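Local coordinates for protein coenzyme A transferase (Yersinia pestis, PDB 3QLI) that probably transfers coenzyme A from an acyl-CoA thioester to a carboxylate such as acetate, at residues S35-S38 with G39-L42; L54-A57 with L58-A62; T77-I80 with A81-I85; F100-A103 with V104-A107. All coordinates share one frame; numbering follows the deposited sequence.

Interaction 1. Residues S35-S38 with G39-L42; sequences SIAS and GSHL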
loop_
_atom_site.group_PDB
_atom_site.type_symbol
_atom_site.label_atom_id
_atom_site.label_comp_id
_atom_site.label_asym_id
_atom_site.label_seq_id
_atom_site.Cartn_x
_atom_site.Cartn_y
_atom_site.Cartn_z
ATOM N N SER A 35 37.078 -14.082 8.656
ATOM C CA SER A 35 36.606 -15.275 7.954
ATOM C C SER A 35 35.389 -15.035 7.078
ATOM O O SER A 35 34.876 -15.971 6.479
ATOM C CB SER A 35 36.335 -16.418 8.928
ATOM O OG SER A 35 35.296 -16.055 9.822
ATOM N N ILE A 36 34.938 -13.786 6.994
ATOM C CA ILE A 36 33.853 -13.419 6.099
ATOM C C ILE A 36 34.297 -13.700 4.664
ATOM O O ILE A 36 35.356 -13.238 4.243
ATOM C CB ILE A 36 33.485 -11.918 6.246
ATOM C CG1 ILE A 36 32.934 -11.629 7.654
ATOM C CG2 ILE A 36 32.469 -11.512 5.182
ATOM C CD1 ILE A 36 32.780 -10.143 7.967
ATOM N N ALA A 37 33.504 -14.470 3.925
ATOM C CA ALA A 37 33.863 -14.822 2.545
ATOM C C ALA A 37 33.675 -13.664 1.570
ATOM O O ALA A 37 32.779 -12.826 1.746
ATOM C CB ALA A 37 33.051 -16.045 2.077
ATOM N N SER A 38 34.523 -13.609 0.542
ATOM C CA SER A 38 34.273 -12.715 -0.565
ATOM C C SER A 38 33.028 -13.227 -1.277
ATOM O O SER A 38 32.658 -14.390 -1.126
ATOM C CB SER A 38 35.472 -12.710 -1.525
ATOM O OG SER A 38 36.577 -12.018 -0.954
ATOM N N GLY A 39 32.377 -12.378 -2.056
ATOM C CA GLY A 39 31.184 -12.806 -2.771
ATOM C C GLY A 39 30.044 -13.249 -1.858
ATOM O O GLY A 39 29.184 -14.028 -2.279
ATOM N N SER A 40 30.041 -12.776 -0.612
ATOM C CA SER A 40 28.974 -13.132 0.332
ATOM C C SER A 40 28.082 -11.928 0.658
ATOM O O SER A 40 28.309 -10.822 0.152
ATOM C CB SER A 40 29.540 -13.750 1.618
ATOM O OG SER A 40 30.278 -12.803 2.380
ATOM N N HIS A 41 27.062 -12.160 1.485
ATOM C CA HIS A 41 26.096 -11.117 1.842
ATOM C C HIS A 41 26.227 -10.790 3.330
ATOM O O HIS A 41 26.100 -11.676 4.183
ATOM C CB HIS A 41 24.651 -11.572 1.585
ATOM C CG HIS A 41 24.333 -11.849 0.145
ATOM N ND1 HIS A 41 23.172 -12.483 -0.246
ATOM C CD2 HIS A 41 25.014 -11.575 -0.998
ATOM C CE1 HIS A 41 23.148 -12.587 -1.566
ATOM N NE2 HIS A 41 24.258 -12.050 -2.046
ATOM N N LEU A 42 26.471 -9.522 3.637
ATOM C CA LEU A 42 26.537 -9.078 5.019
ATOM C C LEU A 42 25.433 -8.071 5.300
ATOM O O LEU A 42 25.059 -7.289 4.430
ATOM C CB LEU A 42 27.903 -8.451 5.305
ATOM C CG LEU A 42 28.122 -7.964 6.746
ATOM C CD1 LEU A 42 29.432 -8.443 7.304
ATOM C CD2 LEU A 42 28.052 -6.463 6.794
#

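Interaction 2. Residues L54-A57 with L58-A62; sequences LLKA and LADRA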
loop_
_atom_site.group_PDB
_atom_site.type_symbol
_atom_site.label_atom_id
_atom_site.label_comp_id
_atom_site.label_asym_id
_atom_site.label_seq_id
_atom_site.Cartn_x
_atom_site.Cartn_y
_atom_site.Cartn_z
ATOM N N LEU A 54 33.890 -3.338 14.539
ATOM C CA LEU A 54 33.758 -4.382 13.521
ATOM C C LEU A 54 33.787 -3.761 12.131
ATOM O O LEU A 54 34.424 -4.291 11.227
ATOM C CB LEU A 54 32.462 -5.192 13.719
ATOM C CG LEU A 54 32.432 -6.093 14.958
ATOM C CD1 LEU A 54 31.042 -6.727 15.159
ATOM C CD2 LEU A 54 33.506 -7.188 14.873
ATOM N N LEU A 55 33.103 -2.640 11.955
ATOM C CA LEU A 55 33.069 -1.995 10.644
ATOM C C LEU A 55 34.424 -1.384 10.266
ATOM O O LEU A 55 34.816 -1.402 9.096
ATOM C CB LEU A 55 31.959 -0.947 10.575
ATOM C CG LEU A 55 30.556 -1.569 10.630
ATOM C CD1 LEU A 55 29.506 -0.471 10.622
ATOM C CD2 LEU A 55 30.315 -2.553 9.480
ATOM N N LYS A 56 35.141 -0.849 11.251
ATOM C CA LYS A 56 36.493 -0.368 10.964
ATOM C C LYS A 56 37.383 -1.526 10.522
ATOM O O LYS A 56 38.138 -1.409 9.544
ATOM C CB LYS A 56 37.100 0.343 12.178
ATOM C CG LYS A 56 38.544 0.792 11.964
ATOM C CD LYS A 56 39.086 1.481 13.211
ATOM C CE LYS A 56 40.565 1.807 13.058
ATOM N NZ LYS A 56 40.773 3.048 12.266
ATOM N N ALA A 57 37.296 -2.650 11.230
ATOM C CA ALA A 57 38.126 -3.809 10.906
ATOM C C ALA A 57 37.786 -4.388 9.517
ATOM O O ALA A 57 38.664 -4.817 8.763
ATOM C CB ALA A 57 37.995 -4.883 11.993
ATOM N N LEU A 58 36.505 -4.396 9.175
ATOM C CA LEU A 58 36.104 -4.864 7.858
ATOM C C LEU A 58 36.628 -3.922 6.769
ATOM O O LEU A 58 37.138 -4.375 5.747
ATOM C CB LEU A 58 34.577 -5.002 7.778
ATOM C CG LEU A 58 33.980 -5.549 6.477
ATOM C CD1 LEU A 58 34.674 -6.875 6.036
ATOM C CD2 LEU A 58 32.459 -5.734 6.649
ATOM N N ALA A 59 36.496 -2.613 6.981
ATOM C CA ALA A 59 36.991 -1.631 6.015
ATOM C C ALA A 59 38.503 -1.786 5.820
ATOM O O ALA A 59 39.011 -1.739 4.692
ATOM C CB ALA A 59 36.659 -0.206 6.472
ATOM N N ASP A 60 39.225 -1.956 6.923
ATOM C CA ASP A 60 40.664 -2.193 6.850
ATOM C C ASP A 60 40.986 -3.433 6.012
ATOM O O ASP A 60 41.968 -3.459 5.247
ATOM C CB ASP A 60 41.259 -2.320 8.261
ATOM C CG ASP A 60 41.198 -1.015 9.052
ATOM O OD1 ASP A 60 40.789 0.027 8.488
ATOM O OD2 ASP A 60 41.564 -1.033 10.255
ATOM N N ARG A 61 40.148 -4.459 6.133
ATOM C CA ARG A 61 40.342 -5.679 5.371
ATOM C C ARG A 61 40.235 -5.411 3.861
ATOM O O ARG A 61 41.011 -5.945 3.061
ATOM C CB ARG A 61 39.342 -6.751 5.820
ATOM C CG ARG A 61 39.875 -8.143 5.675
ATOM C CD ARG A 61 38.871 -9.229 6.013
ATOM N NE ARG A 61 39.107 -10.351 5.117
ATOM C CZ ARG A 61 38.269 -11.356 4.901
ATOM N NH1 ARG A 61 37.112 -11.427 5.552
ATOM N NH2 ARG A 61 38.608 -12.304 4.038
ATOM N N ALA A 62 39.276 -4.573 3.482
ATOM C CA ALA A 62 39.124 -4.151 2.099
ATOM C C ALA A 62 40.319 -3.298 1.673
ATOM O O ALA A 62 40.854 -3.454 0.575
ATOM C CB ALA A 62 37.816 -3.374 1.927
#

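Interaction 3. Residues T77-I80 with A81-I85; sequences TAKI and AGDTI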
loop_
_atom_site.group_PDB
_atom_site.type_symbol
_atom_site.label_atom_id
_atom_site.label_comp_id
_atom_site.label_asym_id
_atom_site.label_seq_id
_atom_site.Cartn_x
_atom_site.Cartn_y
_atom_site.Cartn_z
ATOM N N THR A 77 21.533 4.354 7.514
ATOM C CA THR A 77 22.968 4.594 7.643
ATOM C C THR A 77 23.356 5.685 8.645
ATOM O O THR A 77 22.650 6.674 8.821
ATOM C CB THR A 77 23.579 4.994 6.287
ATOM O OG1 THR A 77 22.842 4.379 5.225
ATOM C CG2 THR A 77 25.036 4.569 6.210
ATOM N N ALA A 78 24.497 5.478 9.296
ATOM C CA ALA A 78 25.044 6.407 10.279
ATOM C C ALA A 78 26.495 6.714 9.914
ATOM O O ALA A 78 27.119 5.964 9.166
ATOM C CB ALA A 78 24.961 5.821 11.672
ATOM N N LYS A 79 27.045 7.756 10.518
ATOM C CA LYS A 79 28.396 8.196 10.213
ATOM C C LYS A 79 29.382 7.060 10.423
ATOM O O LYS A 79 30.401 6.990 9.737
ATOM C CB LYS A 79 28.781 9.393 11.083
ATOM C CG LYS A 79 30.143 9.979 10.762
ATOM C CD LYS A 79 30.349 11.316 11.456
ATOM C CE LYS A 79 31.771 11.819 11.269
ATOM N NZ LYS A 79 32.189 11.782 9.843
ATOM N N ILE A 80 29.088 6.166 11.357
ATOM C CA ILE A 80 29.999 5.064 11.598
ATOM C C ILE A 80 30.165 4.256 10.313
ATOM O O ILE A 80 31.285 3.926 9.931
ATOM C CB ILE A 80 29.429 4.119 12.671
ATOM C CG1 ILE A 80 29.246 4.858 13.999
ATOM C CG2 ILE A 80 30.315 2.895 12.837
ATOM C CD1 ILE A 80 28.180 4.256 14.886
ATOM N N ALA A 81 29.059 3.951 9.639
ATOM C CA ALA A 81 29.117 3.218 8.375
ATOM C C ALA A 81 29.748 4.015 7.228
ATOM O O ALA A 81 30.549 3.491 6.459
ATOM C CB ALA A 81 27.733 2.718 7.980
ATOM N N GLY A 82 29.380 5.290 7.125
ATOM C CA GLY A 82 29.883 6.147 6.065
ATOM C C GLY A 82 31.379 6.350 6.137
ATOM O O GLY A 82 32.074 6.357 5.125
ATOM N N ASP A 83 31.861 6.535 7.358
ATOM C CA ASP A 83 33.277 6.734 7.640
ATOM C C ASP A 83 34.167 5.528 7.340
ATOM O O ASP A 83 35.330 5.690 6.982
ATOM C CB ASP A 83 33.478 7.224 9.075
ATOM C CG ASP A 83 33.084 8.676 9.246
ATOM O OD1 ASP A 83 32.765 9.324 8.228
ATOM O OD2 ASP A 83 33.093 9.166 10.393
ATOM N N THR A 84 33.634 4.323 7.521
ATOM C CA THR A 84 34.431 3.115 7.325
ATOM C C THR A 84 34.173 2.286 6.059
ATOM O O THR A 84 34.794 2.516 5.025
ATOM C CB THR A 84 34.267 2.177 8.538
ATOM O OG1 THR A 84 32.880 1.865 8.712
ATOM C CG2 THR A 84 34.785 2.845 9.801
ATOM N N ILE A 85 33.260 1.326 6.150
ATOM C CA ILE A 85 32.952 0.421 5.038
ATOM C C ILE A 85 32.396 1.085 3.782
ATOM O O ILE A 85 32.667 0.644 2.667
ATOM C CB ILE A 85 32.051 -0.764 5.462
ATOM C CG1 ILE A 85 30.725 -0.269 6.038
ATOM C CG2 ILE A 85 32.779 -1.658 6.454
ATOM C CD1 ILE A 85 29.612 -1.282 5.925
#

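Interaction 4. Residues F100-A103 with V104-A107; sequences FVTA and VERA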
loop_
_atom_site.group_PDB
_atom_site.type_symbol
_atom_site.label_atom_id
_atom_site.label_comp_id
_atom_site.label_asym_id
_atom_site.label_seq_id
_atom_site.Cartn_x
_atom_site.Cartn_y
_atom_site.Cartn_z
ATOM N N PHE A 100 17.720 1.922 2.180
ATOM C CA PHE A 100 17.259 3.307 2.325
ATOM C C PHE A 100 18.351 4.150 1.692
ATOM O O PHE A 100 19.534 3.842 1.854
ATOM C CB PHE A 100 17.229 3.755 3.792
ATOM C CG PHE A 100 16.010 3.341 4.566
ATOM C CD1 PHE A 100 14.881 2.852 3.937
ATOM C CD2 PHE A 100 16.001 3.476 5.957
ATOM C CE1 PHE A 100 13.762 2.482 4.688
ATOM C CE2 PHE A 100 14.893 3.116 6.708
ATOM C CZ PHE A 100 13.771 2.614 6.067
ATOM N N VAL A 101 17.986 5.216 0.989
ATOM C CA VAL A 101 18.995 6.147 0.485
ATOM C C VAL A 101 19.006 7.399 1.372
ATOM O O VAL A 101 18.065 8.192 1.344
ATOM C CB VAL A 101 18.753 6.498 -1.010
ATOM C CG1 VAL A 101 19.737 7.572 -1.503
ATOM C CG2 VAL A 101 18.852 5.240 -1.871
ATOM N N THR A 102 20.046 7.540 2.193
ATOM C CA THR A 102 20.160 8.671 3.109
ATOM C C THR A 102 21.243 9.650 2.652
ATOM O O THR A 102 21.811 9.501 1.575
ATOM C CB THR A 102 20.488 8.235 4.573
ATOM O OG1 THR A 102 21.878 7.921 4.687
ATOM C CG2 THR A 102 19.654 7.029 5.001
ATOM N N ALA A 103 21.531 10.646 3.484
ATOM C CA ALA A 103 22.558 11.639 3.164
ATOM C C ALA A 103 23.872 10.979 2.736
ATOM O O ALA A 103 24.516 11.413 1.771
ATOM C CB ALA A 103 22.793 12.580 4.356
ATOM N N VAL A 104 24.270 9.927 3.442
ATOM C CA VAL A 104 25.515 9.225 3.111
ATOM C C VAL A 104 25.511 8.669 1.676
ATOM O O VAL A 104 26.482 8.837 0.937
ATOM C CB VAL A 104 25.804 8.085 4.117
ATOM C CG1 VAL A 104 27.005 7.261 3.671
ATOM C CG2 VAL A 104 26.006 8.652 5.521
ATOM N N GLU A 105 24.425 8.009 1.285
ATOM C CA GLU A 105 24.321 7.446 -0.060
ATOM C C GLU A 105 24.135 8.532 -1.127
ATOM O O GLU A 105 24.631 8.406 -2.243
ATOM C CB GLU A 105 23.169 6.437 -0.147
ATOM C CG GLU A 105 23.400 5.156 0.616
ATOM C CD GLU A 105 23.189 5.312 2.115
ATOM O OE1 GLU A 105 22.467 6.238 2.542
ATOM O OE2 GLU A 105 23.747 4.489 2.871
ATOM N N ARG A 106 23.385 9.578 -0.799
ATOM C CA ARG A 106 23.264 10.705 -1.721
ATOM C C ARG A 106 24.646 11.256 -2.093
ATOM O O ARG A 106 24.927 11.493 -3.271
ATOM C CB ARG A 106 22.375 11.804 -1.134
ATOM C CG ARG A 106 20.901 11.438 -1.121
ATOM C CD ARG A 106 20.004 12.668 -0.942
ATOM N NE ARG A 106 20.178 13.296 0.362
ATOM C CZ ARG A 106 19.497 12.973 1.459
ATOM N NH1 ARG A 106 18.582 12.010 1.433
ATOM N NH2 ARG A 106 19.735 13.617 2.589
ATOM N N ALA A 107 25.511 11.442 -1.098
ATOM C CA ALA A 107 26.882 11.904 -1.354
ATOM C C ALA A 107 27.668 10.940 -2.259
ATOM O O ALA A 107 28.356 11.354 -3.194
ATOM C CB ALA A 107 27.627 12.134 -0.037
HETATM O O HOH W 1 17.471 10.293 -0.558
#

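Interaction 1. Residues S35-S38 with G39-L42
From Ala37 to Ser40 the chain reverses through a type II beta turn, with Ser38 and Gly39 at its corners; Gly39 takes the positive phi (62°) that the third position of such a turn requires. The turn is closed by a side chain: Ser40 OG donates to Ala37 O at 2.6 Å, a short bond. It reaches that oxygen because OG sits between its own backbone N and carbonyl carbon (chi1 67°), and it arrives 28° out of the carbonyl plane. Ser40 CB lies against the same oxygen, 3.4 Å from Ala37 O. Two apolar side chains meet across the turn. Ile36 CD1 meets Leu42 CD1 at 3.8 Å, the two side chains crossing at about a right angle, while the other branch of the isoleucine, CG2, rests 3.8 Å from Ser40 OG. Both Ile36 and Leu42 also pack on strands 70-74 and 143-148. At the corner, Ser38 OG turns to another partner, the backbone N of Gly68. The whole is a tight turn leading into strand 41-44, a central strand of the parallel sheet in the N-terminal Rossmann-like domain.

Interaction 2. Residues L54-A57 with L58-A62
Two torsions set the side-chain pair Lys56 and Asp60 beside each other on one flank of the helix. Lys56 carries CG opposite its backbone N (chi1 176°) and runs out extended before bending at its last torsion, whereas Asp60 has CG opposite its carbonyl carbon (chi1 -67°), which folds the carboxylate back over the preceding turn. The meeting is therefore one of aliphatic chain and carboxylate: Lys56 CG is 3.9 Å from Asp60 OD2, and the ammonium stops short, with NZ 4.6 Å from OD2. Opposite charges at that separation probably attract, but they make no salt bridge. The folded carboxylate also lies close to the backbone, Asp60 CG being 3.1 Å from Lys56 O, an oxygen already engaged by the amide of the same aspartate.

Regular i to i+4 bonds carry the rest. Asp60 N donates to Lys56 O at 2.9 Å, nearly straight at 165°, and Leu58 N reaches Leu54 O at the same length. Ala59 N binds Leu55 O at 3.0 Å, and Arg61 N binds Ala57 O, rather more bent. Next to this ladder, Leu58 CB and Ala59 CB lean against the carbonyl oxygens of Leu54 and Leu55.

Arg61 sends its guanidinium away from the helix, to a salt bridge with Asp66 and to the carbonyls of Val33 and Ile36. Helix 52-63 is the crossover of the beta-alpha-beta unit between strands 41-44 and 70-74: Leu55 and Leu58 press on strand 41-44, Leu54 and Leu55 on Met145 of strand 143-148, and Ala57 touches Pro29 of helix 29-32.

Interaction 3. Residues T77-I80 with A81-I85
Helix 79-83, one short turn in the crossover from strand 70-74 to strand 94-98, supplies this contact; the segment begins directly after Glu76, a residue seen to bind CoA, and the helix starts two residues further on. Ala78 is its N-cap residue by position. Ala78 O receives Gly82 N at 3.1 Å in the carbonyl plane, and also a weak bond from Ala81 N; Asp83 N closes the next rung on Lys79 O.

The outer flank carries a salt bridge one turn long. Lys79 runs out almost fully extended and then bends at its last torsion (chi4 50°), which curls the ammonium back over the carboxylate of Asp83. Lys79 NZ stands 2.8 Å from Asp83 OD2, which accepts through its syn lone pair, and makes a weaker bond to OD1. The aliphatic part lies along the same group, with Lys79 CG 3.1 Å from Asp83 OD2, so the lysine arches over the oxygen it binds.

At the C-terminal end, Thr84 leaves helical geometry, and its OG1 donates to Ile80 O at 2.9 Å, while Thr84 N reaches the same oxygen only weakly. On the inner side Thr77 CG2 touches Ala81 CB at 3.7 Å, and Thr77 OG1 bonds to Glu105.

Chemically, so short a helix gains support from side chains as well as from amides. The hydroxyl of Thr84 strengthens a last rung that the backbone N makes poorly, and the neighbouring ammonium probably stabilises the charged form of Asp83, with both carboxylate oxygens engaged by one lysine.

Interaction 4. Residues F100-A103 with V104-A107
Arg106 can be followed outward from the first turn of helix 103-114. Its CB lies 3.6 Å from Thr102 O, and CG, next along, comes to 3.4 Å from that oxygen and also touches Val101 CG1. A bend at chi3 (-66°) then folds the guanidinium back over the start of the helix. One face covers the peptide joining Thr102 to Ala103, NE and NH2 lying over Ala103 CA. At the edge, in plane, NH1 donates to a water at 2.9 Å, which in turn lies within hydrogen-bonding distance of Val101 O. In the same turn, Thr102 and Glu105 form a capping box. Glu105 OE1 takes two bonds from the threonine, from Thr102 N on its anti side, 25° out of the carboxylate plane, and from Thr102 OG1 at 2.8 Å through its syn lone pair; OG1 accepts a weak bond from Val104 N. The other carboxylate oxygen, OE2, is held by Tyr74 and Thr77. Arg106 N meets Thr102 O at 2.8 Å, nearly straight at 172°. Ala103 and Arg106 are both seen to bind CoA, so a capped helix start probably helps to place the arginine for CoA, its guanidinium lying against a peptide and a water.

How the interactions relate
Each contact is local, and along the chain the four run in series, none nesting within or crossing another. Interaction 1 closes the turn before strand 41-44; interaction 2 follows in the helix after that strand. They touch where Leu58 packs through CD1 on Ile36 and through CD2 on Leu42. Past strand 70-74, interaction 3 lies on short helix 79-83, whose following residues Thr84 and Ile85 pack on Leu55 and Ala59 of interaction 2. Interaction 4 comes after strand 94-98 and meets interaction 3 through Gly82 and Val104. They follow the sheet from inner strand 41-44 through 70-74 to edge strand 94-98 and end at the CoA site.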